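Long-range contacts in Alpha/beta hydrolase fold protein (PDB 3R0V), which binds D-malate in the crystal and is probably a hydrolase of the alpha/beta-hydrolase fold, its natural substrate being unspecified: residues P41-F50 / P249-F260; P110-E118 / I207-G215. One frame throughout, in Å; residues are numbered along the deposited sequence. Where two conformers were deposited one is given.

Contact 1 (P41-F50 / P249-F260); sequences PLAERLAPHF and PDAIAPVLVEFF
Two helices pack side by side on one face of the central beta-sheet, 41-46 against the C-terminal 249-260, in a mainly apolar contact with a salt bridge at its solvent-exposed side. Their axes approach to 9.3 Å and cross at -42°. Leu-42 is the knob: it sits in a hole made by Pro-249, Ile-252, Ala-253 and Leu-256. Its CG stands anti to the backbone N (chi1 176°), which sends CD1 to within 4.0 Å of Ala-253 CB and puts CD2 against Leu-256 CD1. One turn on, Leu-46 divides its branches, CD1 meeting Leu-256 CD1 and CD2 reaching both Ala-253 and Val-257. On the outside Arg-45 bends back to grip Asp-250 side-on. NE bonds to OD1 of Asp-250 at 3.0 Å and NH2 to its OD2 at 3.1 Å, the guanidinium and carboxylate nearly coplanar (12°). Farther along, Val-257 CG2 lies over a face of the His-49 ring as a CH-pi contact, 4.1 Å from the centroid. Phe-260 turns its ring edge toward the face of Phe-50 in a T-shaped pair, the rings almost perpendicular, while Phe-260 CB comes 3.5 Å from Phe-50 CZ. Leu-42 and Leu-256 also touch Phe-92 of strand 89-94. This is the helix layer on one face of the mostly parallel sheet in the three-layer alpha/beta/alpha sandwich of the alpha/beta-hydrolase fold.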
loop_
_atom_site.group_PDB
_atom_site.type_symbol
_atom_site.label_atom_id
_atom_site.label_comp_id
_atom_site.label_asym_id
_atom_site.label_seq_id
_atom_site.Cartn_x
_atom_site.Cartn_y
_atom_site.Cartn_z
ATOM N N PRO A 41 3.640 3.907 -13.778
ATOM C CA PRO A 41 2.624 3.997 -14.834
ATOM C C PRO A 41 1.421 4.845 -14.420
ATOM O O PRO A 41 0.923 5.630 -15.223
ATOM C CB PRO A 41 2.229 2.531 -15.069
ATOM C CG PRO A 41 3.469 1.761 -14.700
ATOM C CD PRO A 41 4.060 2.514 -13.530
ATOM N N LEU A 42 0.973 4.711 -13.176
ATOM C CA LEU A 42 -0.123 5.543 -12.692
ATOM C C LEU A 42 0.278 7.006 -12.590
ATOM O O LEU A 42 -0.469 7.897 -12.991
ATOM C CB LEU A 42 -0.605 5.047 -11.330
ATOM C CG LEU A 42 -1.699 5.904 -10.684
ATOM C CD1 LEU A 42 -2.927 6.044 -11.584
ATOM C CD2 LEU A 42 -2.079 5.310 -9.334
ATOM N N ALA A 43 1.472 7.243 -12.048
ATOM C CA ALA A 43 1.972 8.605 -11.880
ATOM C C ALA A 43 1.953 9.336 -13.209
ATOM O O ALA A 43 1.570 10.500 -13.280
ATOM C CB ALA A 43 3.377 8.596 -11.305
ATOM N N GLU A 44 2.342 8.643 -14.275
ATOM C CA GLU A 44 2.407 9.267 -15.587
ATOM C C GLU A 44 1.019 9.652 -16.105
ATOM O O GLU A 44 0.856 10.675 -16.772
ATOM C CB GLU A 44 3.148 8.358 -16.575
ATOM C CG GLU A 44 3.207 8.911 -17.987
ATOM C CD GLU A 44 4.073 8.076 -18.912
ATOM O OE1 GLU A 44 3.933 8.228 -20.146
ATOM O OE2 GLU A 44 4.889 7.275 -18.407
ATOM N N ARG A 45 0.008 8.843 -15.788
ATOM C CA ARG A 45 -1.368 9.210 -16.134
ATOM C C ARG A 45 -1.925 10.365 -15.297
ATOM O O ARG A 45 -2.792 11.105 -15.765
ATOM C CB ARG A 45 -2.321 8.007 -16.050
ATOM C CG ARG A 45 -2.015 6.892 -17.035
ATOM C CD ARG A 45 -1.941 7.403 -18.460
ATOM N NE ARG A 45 -2.379 6.351 -19.374
ATOM C CZ ARG A 45 -1.852 6.117 -20.570
ATOM N NH1 ARG A 45 -0.852 6.853 -21.029
ATOM N NH2 ARG A 45 -2.340 5.127 -21.298
ATOM N N LEU A 46 -1.425 10.516 -14.068
ATOM C CA LEU A 46 -1.885 11.572 -13.170
ATOM C C LEU A 46 -1.137 12.888 -13.382
ATOM O O LEU A 46 -1.638 13.960 -13.047
ATOM C CB LEU A 46 -1.726 11.130 -11.713
ATOM C CG LEU A 46 -2.590 9.952 -11.265
ATOM C CD1 LEU A 46 -2.218 9.558 -9.847
ATOM C CD2 LEU A 46 -4.082 10.286 -11.349
ATOM N N ALA A 47 0.058 12.809 -13.952
ATOM C CA ALA A 47 0.945 13.964 -14.039
ATOM C C ALA A 47 0.377 15.202 -14.761
ATOM O O ALA A 47 0.744 16.324 -14.424
ATOM C CB ALA A 47 2.284 13.550 -14.631
ATOM N N PRO A 48 -0.507 15.005 -15.756
ATOM C CA PRO A 48 -1.141 16.168 -16.390
ATOM C C PRO A 48 -2.021 16.963 -15.422
ATOM O O PRO A 48 -2.300 18.134 -15.684
ATOM C CB PRO A 48 -2.005 15.538 -17.488
ATOM C CG PRO A 48 -1.292 14.276 -17.829
ATOM C CD PRO A 48 -0.775 13.764 -16.505
ATOM N N HIS A 49 -2.439 16.336 -14.324
ATOM C CA HIS A 49 -3.378 16.942 -13.383
ATOM C C HIS A 49 -2.769 17.295 -12.031
ATOM O O HIS A 49 -3.212 18.248 -11.374
ATOM C CB HIS A 49 -4.564 16.001 -13.160
ATOM C CG HIS A 49 -5.324 15.686 -14.411
ATOM N ND1 HIS A 49 -5.139 14.522 -15.125
ATOM C CD2 HIS A 49 -6.260 16.397 -15.084
ATOM C CE1 HIS A 49 -5.933 14.526 -16.181
ATOM N NE2 HIS A 49 -6.623 15.652 -16.178
ATOM N N PHE A 50 -1.749 16.545 -11.626
ATOM C CA PHE A 50 -1.192 16.663 -10.286
ATOM C C PHE A 50 0.322 16.606 -10.316
ATOM O O PHE A 50 0.904 16.018 -11.230
ATOM C CB PHE A 50 -1.702 15.519 -9.409
ATOM C CG PHE A 50 -3.190 15.432 -9.354
ATOM C CD1 PHE A 50 -3.918 16.388 -8.671
ATOM C CD2 PHE A 50 -3.867 14.413 -10.005
ATOM C CE1 PHE A 50 -5.303 16.328 -8.629
ATOM C CE2 PHE A 50 -5.245 14.345 -9.963
ATOM C CZ PHE A 50 -5.964 15.309 -9.277
ATOM N N PRO A 249 -3.529 1.448 -15.169
ATOM C CA PRO A 249 -3.617 2.831 -14.701
ATOM C C PRO A 249 -4.896 3.520 -15.153
ATOM O O PRO A 249 -5.448 4.319 -14.400
ATOM C CB PRO A 249 -2.391 3.493 -15.343
ATOM C CG PRO A 249 -1.396 2.383 -15.463
ATOM C CD PRO A 249 -2.207 1.135 -15.749
ATOM N N ASP A 250 -5.381 3.203 -16.350
ATOM C CA ASP A 250 -6.544 3.902 -16.881
ATOM C C ASP A 250 -7.861 3.490 -16.229
ATOM O O ASP A 250 -8.883 4.163 -16.404
ATOM C CB ASP A 250 -6.605 3.792 -18.405
ATOM C CG ASP A 250 -5.538 4.634 -19.089
ATOM O OD1 ASP A 250 -5.206 5.723 -18.571
ATOM O OD2 ASP A 250 -5.027 4.204 -20.144
ATOM N N ALA A 251 -7.821 2.415 -15.443
ATOM C CA ALA A 251 -8.977 2.012 -14.633
ATOM C C ALA A 251 -9.056 2.821 -13.332
ATOM O O ALA A 251 -10.137 2.966 -12.741
ATOM C CB ALA A 251 -8.908 0.523 -14.310
ATOM N N ILE A 252 -7.908 3.340 -12.900
ATOM C CA ILE A 252 -7.781 4.035 -11.620
ATOM C C ILE A 252 -7.735 5.545 -11.804
ATOM O O ILE A 252 -8.387 6.288 -11.076
ATOM C CB ILE A 252 -6.465 3.648 -10.900
ATOM C CG1 ILE A 252 -6.456 2.171 -10.512
ATOM C CG2 ILE A 252 -6.243 4.527 -9.657
ATOM C CD1 ILE A 252 -5.125 1.713 -9.924
ATOM N N ALA A 253 -6.943 6.006 -12.767
ATOM C CA ALA A 253 -6.654 7.435 -12.869
ATOM C C ALA A 253 -7.885 8.338 -12.971
ATOM O O ALA A 253 -7.958 9.330 -12.268
ATOM C CB ALA A 253 -5.688 7.710 -14.019
ATOM N N PRO A 254 -8.851 8.009 -13.849
ATOM C CA PRO A 254 -10.016 8.893 -13.989
ATOM C C PRO A 254 -10.798 9.025 -12.686
ATOM O O PRO A 254 -11.314 10.103 -12.380
ATOM C CB PRO A 254 -10.861 8.200 -15.062
ATOM C CG PRO A 254 -9.882 7.350 -15.822
ATOM C CD PRO A 254 -8.893 6.882 -14.798
ATOM N N VAL A 255 -10.876 7.935 -11.927
ATOM C CA VAL A 255 -11.563 7.945 -10.636
ATOM C C VAL A 255 -10.820 8.828 -9.626
ATOM O O VAL A 255 -11.431 9.605 -8.882
ATOM C CB VAL A 255 -11.724 6.520 -10.079
ATOM C CG1 VAL A 255 -12.371 6.539 -8.713
ATOM C CG2 VAL A 255 -12.546 5.657 -11.044
ATOM N N LEU A 256 -9.499 8.708 -9.601
ATOM C CA LEU A 256 -8.686 9.561 -8.745
ATOM C C LEU A 256 -8.771 11.021 -9.144
ATOM O O LEU A 256 -8.848 11.892 -8.284
ATOM C CB LEU A 256 -7.225 9.122 -8.762
ATOM C CG LEU A 256 -6.910 7.799 -8.082
ATOM C CD1 LEU A 256 -5.413 7.567 -8.147
ATOM C CD2 LEU A 256 -7.380 7.790 -6.628
ATOM N N VAL A 257 -8.738 11.297 -10.444
ATOM C CA VAL A 257 -8.820 12.681 -10.893
ATOM C C VAL A 257 -10.128 13.304 -10.431
ATOM O O VAL A 257 -10.134 14.412 -9.913
ATOM C CB VAL A 257 -8.694 12.802 -12.420
ATOM C CG1 VAL A 257 -9.064 14.211 -12.878
ATOM C CG2 VAL A 257 -7.285 12.439 -12.866
ATOM N N GLU A 258 -11.231 12.578 -10.604
ATOM C CA GLU A 258 -12.541 13.073 -10.187
ATOM C C GLU A 258 -12.590 13.307 -8.680
ATOM O O GLU A 258 -13.073 14.341 -8.213
ATOM C CB GLU A 258 -13.630 12.080 -10.597
ATOM C CG GLU A 258 -15.053 12.631 -10.539
ATOM C CD GLU A 258 -15.616 12.725 -9.130
ATOM O OE1 GLU A 258 -15.278 11.867 -8.284
ATOM O OE2 GLU A 258 -16.408 13.657 -8.871
ATOM N N PHE A 259 -12.088 12.345 -7.911
ATOM C CA PHE A 259 -12.171 12.430 -6.455
ATOM C C PHE A 259 -11.278 13.530 -5.880
ATOM O O PHE A 259 -11.662 14.232 -4.941
ATOM C CB PHE A 259 -11.813 11.071 -5.840
ATOM C CG PHE A 259 -11.597 11.116 -4.359
ATOM C CD1 PHE A 259 -12.657 11.314 -3.488
ATOM C CD2 PHE A 259 -10.324 10.930 -3.838
ATOM C CE1 PHE A 259 -12.436 11.347 -2.111
ATOM C CE2 PHE A 259 -10.102 10.960 -2.477
ATOM C CZ PHE A 259 -11.160 11.179 -1.617
ATOM N N PHE A 260 -10.093 13.697 -6.451
ATOM C CA PHE A 260 -9.129 14.663 -5.930
ATOM C C PHE A 260 -9.441 16.103 -6.350
ATOM O O PHE A 260 -9.051 17.046 -5.665
ATOM C CB PHE A 260 -7.705 14.288 -6.361
ATOM C CG PHE A 260 -7.095 13.147 -5.574
ATOM C CD1 PHE A 260 -7.477 12.882 -4.266
ATOM C CD2 PHE A 260 -6.119 12.348 -6.146
ATOM C CE1 PHE A 260 -6.889 11.841 -3.549
ATOM C CE2 PHE A 260 -5.542 11.309 -5.433
ATOM C CZ PHE A 260 -5.927 11.059 -4.137
#

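Contact 2 (P110-E118 / I207-G215); sequences PITRLAVFE and IPTLVMDGG
Ile-111 meets Ile-207 at one end of a pair of neighbouring parallel strands, 111-117 and 209-213, in the central sheet of the alpha/beta-hydrolase fold. Ile-111 CG2 lies 3.8 Å from Ile-207 CD1, a methyl that also touches Leu-114 CB. The chain turns a corner at Thr-112 and Arg-113, where Thr-112 O packs against Ile-207 CB and Pro-208 CD. From Leu-114 onward the ladder is regular: Leu-114 N bonds to Pro-208 O, and Leu-114 O takes the N-H of Leu-210 at 2.8 Å. Beside that carbonyl, Thr-209 brings CA to 3.1 Å from Leu-114 O in a CA-H...O contact and packs CG2 against the same oxygen, while its OG1 turns back to Ile-207 O at 3.0 Å from above the carbonyl plane. Replacing Thr-209 with an alanine would probably deprive Ile-207 O of this hydroxyl donor and open a small gap beside Leu-114 O. Ala-115 presents CB to Leu-210 CB and to the methyl of selenomethionine Met-212, on the face covered by helix 249-260. Val-116, on the other face with Leu-114, meets Val-211 methyl to methyl; its N bonds to Leu-210 O and its O accepts from Met-212 N. Phe-117 swings its ring across Met-212, Phe-117 CD1 4.0 Å from Met-212 CB, because its own CG is anti to the backbone N (chi1 177°). Glu-118 N closes the ladder on Met-212 O at 2.9 Å; its side chain comes to about 6 Å from the bound D-malate. That side chain runs on past Asp-213, and Ser-217 OG is hydrogen-bonded to both Glu-118 OE2 and Gly-214 N, the direct bond from Gly-214 N to Glu-118 OE2 being long and weak at 3.4 Å.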
loop_
_atom_site.group_PDB
_atom_site.type_symbol
_atom_site.label_atom_id
_atom_site.label_comp_id
_atom_site.label_asym_id
_atom_site.label_seq_id
_atom_site.Cartn_x
_atom_site.Cartn_y
_atom_site.Cartn_z
ATOM N N PRO A 110 -0.579 15.557 7.620
ATOM C CA PRO A 110 -1.321 16.507 6.779
ATOM C C PRO A 110 -1.697 15.929 5.419
ATOM O O PRO A 110 -1.195 16.334 4.364
ATOM C CB PRO A 110 -0.354 17.691 6.656
ATOM C CG PRO A 110 0.999 17.095 6.828
ATOM C CD PRO A 110 0.826 15.959 7.814
ATOM N N ILE A 111 -2.588 14.944 5.475
ATOM C CA ILE A 111 -3.196 14.329 4.301
ATOM C C ILE A 111 -4.555 14.998 4.101
ATOM O O ILE A 111 -5.418 14.948 4.992
ATOM C CB ILE A 111 -3.368 12.806 4.523
ATOM C CG1 ILE A 111 -1.993 12.162 4.757
ATOM C CG2 ILE A 111 -4.054 12.156 3.334
ATOM C CD1 ILE A 111 -2.027 10.686 5.137
ATOM N N THR A 112 -4.745 15.636 2.948
ATOM C CA THR A 112 -5.939 16.449 2.759
ATOM C C THR A 112 -7.107 15.680 2.133
ATOM O O THR A 112 -8.262 15.977 2.424
ATOM C CB THR A 112 -5.629 17.708 1.957
ATOM O OG1 THR A 112 -4.981 17.341 0.736
ATOM C CG2 THR A 112 -4.701 18.624 2.751
ATOM N N ARG A 113 -6.800 14.696 1.285
ATOM C CA ARG A 113 -7.781 13.769 0.716
ATOM C C ARG A 113 -7.092 12.416 0.632
ATOM O O ARG A 113 -5.908 12.357 0.336
ATOM C CB ARG A 113 -8.212 14.204 -0.686
ATOM C CG ARG A 113 -8.883 15.573 -0.742
ATOM C CD ARG A 113 -9.374 15.899 -2.148
ATOM N NE ARG A 113 -10.148 17.138 -2.169
ATOM C CZ ARG A 113 -11.475 17.183 -2.227
ATOM N NH1 ARG A 113 -12.176 16.058 -2.291
ATOM N NH2 ARG A 113 -12.100 18.354 -2.231
ATOM N N LEU A 114 -7.831 11.336 0.877
ATOM C CA LEU A 114 -7.213 10.010 0.913
ATOM C C LEU A 114 -7.967 9.022 0.044
ATOM O O LEU A 114 -9.173 8.875 0.206
ATOM C CB LEU A 114 -7.194 9.496 2.352
ATOM C CG LEU A 114 -6.682 8.064 2.562
ATOM C CD1 LEU A 114 -5.232 7.909 2.105
ATOM C CD2 LEU A 114 -6.833 7.658 4.025
ATOM N N ALA A 115 -7.255 8.336 -0.859
ATOM C CA ALA A 115 -7.832 7.258 -1.644
ATOM C C ALA A 115 -7.037 6.001 -1.350
ATOM O O ALA A 115 -5.804 6.031 -1.268
ATOM C CB ALA A 115 -7.777 7.590 -3.125
ATOM N N VAL A 116 -7.752 4.894 -1.171
ATOM C CA VAL A 116 -7.107 3.614 -0.885
ATOM C C VAL A 116 -7.676 2.509 -1.767
ATOM O O VAL A 116 -8.885 2.447 -2.004
ATOM C CB VAL A 116 -7.251 3.234 0.607
ATOM C CG1 VAL A 116 -6.460 4.192 1.494
ATOM C CG2 VAL A 116 -8.731 3.187 1.028
ATOM N N PHE A 117 -6.794 1.650 -2.263
ATOM C CA PHE A 117 -7.204 0.534 -3.103
ATOM C C PHE A 117 -6.937 -0.791 -2.391
ATOM O O PHE A 117 -5.796 -1.097 -2.011
ATOM C CB PHE A 117 -6.442 0.570 -4.428
ATOM C CG PHE A 117 -6.730 -0.591 -5.342
ATOM C CD1 PHE A 117 -7.878 -0.613 -6.116
ATOM C CD2 PHE A 117 -5.835 -1.648 -5.438
ATOM C CE1 PHE A 117 -8.143 -1.680 -6.968
ATOM C CE2 PHE A 117 -6.091 -2.720 -6.298
ATOM C CZ PHE A 117 -7.242 -2.731 -7.060
ATOM N N GLU A 118 -8.001 -1.571 -2.223
ATOM C CA GLU A 118 -7.913 -2.928 -1.664
ATOM C C GLU A 118 -7.061 -3.035 -0.394
ATOM O O GLU A 118 -6.169 -3.873 -0.304
ATOM C CB GLU A 118 -7.426 -3.935 -2.723
ATOM C CG GLU A 118 -8.342 -4.001 -3.946
ATOM C CD GLU A 118 -7.990 -5.114 -4.915
ATOM O OE1 GLU A 118 -6.871 -5.668 -4.843
ATOM O OE2 GLU A 118 -8.848 -5.439 -5.759
ATOM N N ILE A 207 -11.238 13.460 6.938
ATOM C CA ILE A 207 -11.037 13.982 5.590
ATOM C C ILE A 207 -11.793 13.175 4.533
ATOM O O ILE A 207 -12.146 12.012 4.761
ATOM C CB ILE A 207 -9.556 14.015 5.204
ATOM C CG1 ILE A 207 -8.930 12.644 5.417
ATOM C CG2 ILE A 207 -8.815 15.077 6.017
ATOM C CD1 ILE A 207 -7.620 12.437 4.663
ATOM N N PRO A 208 -12.042 13.797 3.367
ATOM C CA PRO A 208 -12.684 13.075 2.263
ATOM C C PRO A 208 -11.870 11.828 1.924
ATOM O O PRO A 208 -10.658 11.910 1.729
ATOM C CB PRO A 208 -12.634 14.076 1.103
ATOM C CG PRO A 208 -12.509 15.446 1.765
ATOM C CD PRO A 208 -11.688 15.185 3.007
ATOM N N THR A 209 -12.551 10.691 1.843
ATOM C CA THR A 209 -11.882 9.417 1.623
ATOM C C THR A 209 -12.595 8.614 0.543
ATOM O O THR A 209 -13.821 8.650 0.417
ATOM C CB THR A 209 -11.800 8.600 2.935
ATOM O OG1 THR A 209 -11.023 9.330 3.888
ATOM C CG2 THR A 209 -11.122 7.248 2.715
ATOM N N LEU A 210 -11.801 7.902 -0.245
ATOM C CA LEU A 210 -12.301 7.038 -1.308
ATOM C C LEU A 210 -11.716 5.645 -1.124
ATOM O O LEU A 210 -10.504 5.496 -1.026
ATOM C CB LEU A 210 -11.881 7.609 -2.655
ATOM C CG LEU A 210 -12.049 6.710 -3.871
ATOM C CD1 LEU A 210 -13.509 6.402 -4.041
ATOM C CD2 LEU A 210 -11.497 7.386 -5.108
ATOM N N VAL A 211 -12.583 4.640 -1.042
ATOM C CA VAL A 211 -12.147 3.265 -0.868
ATOM C C VAL A 211 -12.503 2.512 -2.137
ATOM O O VAL A 211 -13.662 2.520 -2.556
ATOM C CB VAL A 211 -12.866 2.601 0.310
ATOM C CG1 VAL A 211 -12.321 1.186 0.506
ATOM C CG2 VAL A 211 -12.695 3.412 1.582
HETATM N N MSE A 212 -11.518 1.891 -2.767
HETATM C CA MSE A 212 -11.736 1.232 -4.052
HETATM C C MSE A 212 -11.408 -0.235 -3.983
HETATM O O MSE A 212 -10.487 -0.643 -3.283
HETATM C CB MSE A 212 -10.854 1.846 -5.138
HETATM C CG MSE A 212 -11.354 3.162 -5.712
HETATM SE SE MSE A 212 -9.931 4.064 -6.697
HETATM C CE MSE A 212 -8.937 4.439 -5.159
ATOM N N ASP A 213 -12.165 -1.025 -4.734
ATOM C CA ASP A 213 -11.766 -2.388 -5.040
ATOM C C ASP A 213 -11.922 -2.613 -6.532
ATOM O O ASP A 213 -12.341 -1.707 -7.258
ATOM C CB ASP A 213 -12.498 -3.435 -4.184
ATOM C CG ASP A 213 -14.006 -3.406 -4.350
ATOM O OD1 ASP A 213 -14.524 -2.688 -5.230
ATOM O OD2 ASP A 213 -14.691 -4.128 -3.582
ATOM N N GLY A 214 -11.530 -3.793 -6.988
ATOM C CA GLY A 214 -11.485 -4.087 -8.408
ATOM C C GLY A 214 -12.471 -5.174 -8.778
ATOM O O GLY A 214 -13.038 -5.851 -7.912
ATOM N N GLY A 215 -12.679 -5.346 -10.073
ATOM C CA GLY A 215 -13.638 -6.316 -10.564
ATOM C C GLY A 215 -13.302 -7.772 -10.286
ATOM O O GLY A 215 -14.180 -8.625 -10.408
#

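How the contacts relate
Contact 2 belongs to the buried core of the sheet, whereas contact 1 is only partly buried, in the helical layer above it. Backbone hydrogen bonds join the strands of 110-118 and 207-215; the helices of contact 1 rely on side chains, mostly apolar, with charges paired where solvent begins. Helix 249-260 links the two layers. Its Leu-256 places CD2 3.5 Å from Ala-115 CB, and Phe-259, which makes no contact with 41-50, brings ring atoms CE2 and CZ to the backbone oxygens of Leu-114 and Pro-208. Their positions differ too: Glu-118 of contact 2 approaches the ligand pocket, while contact 1 lies away from it.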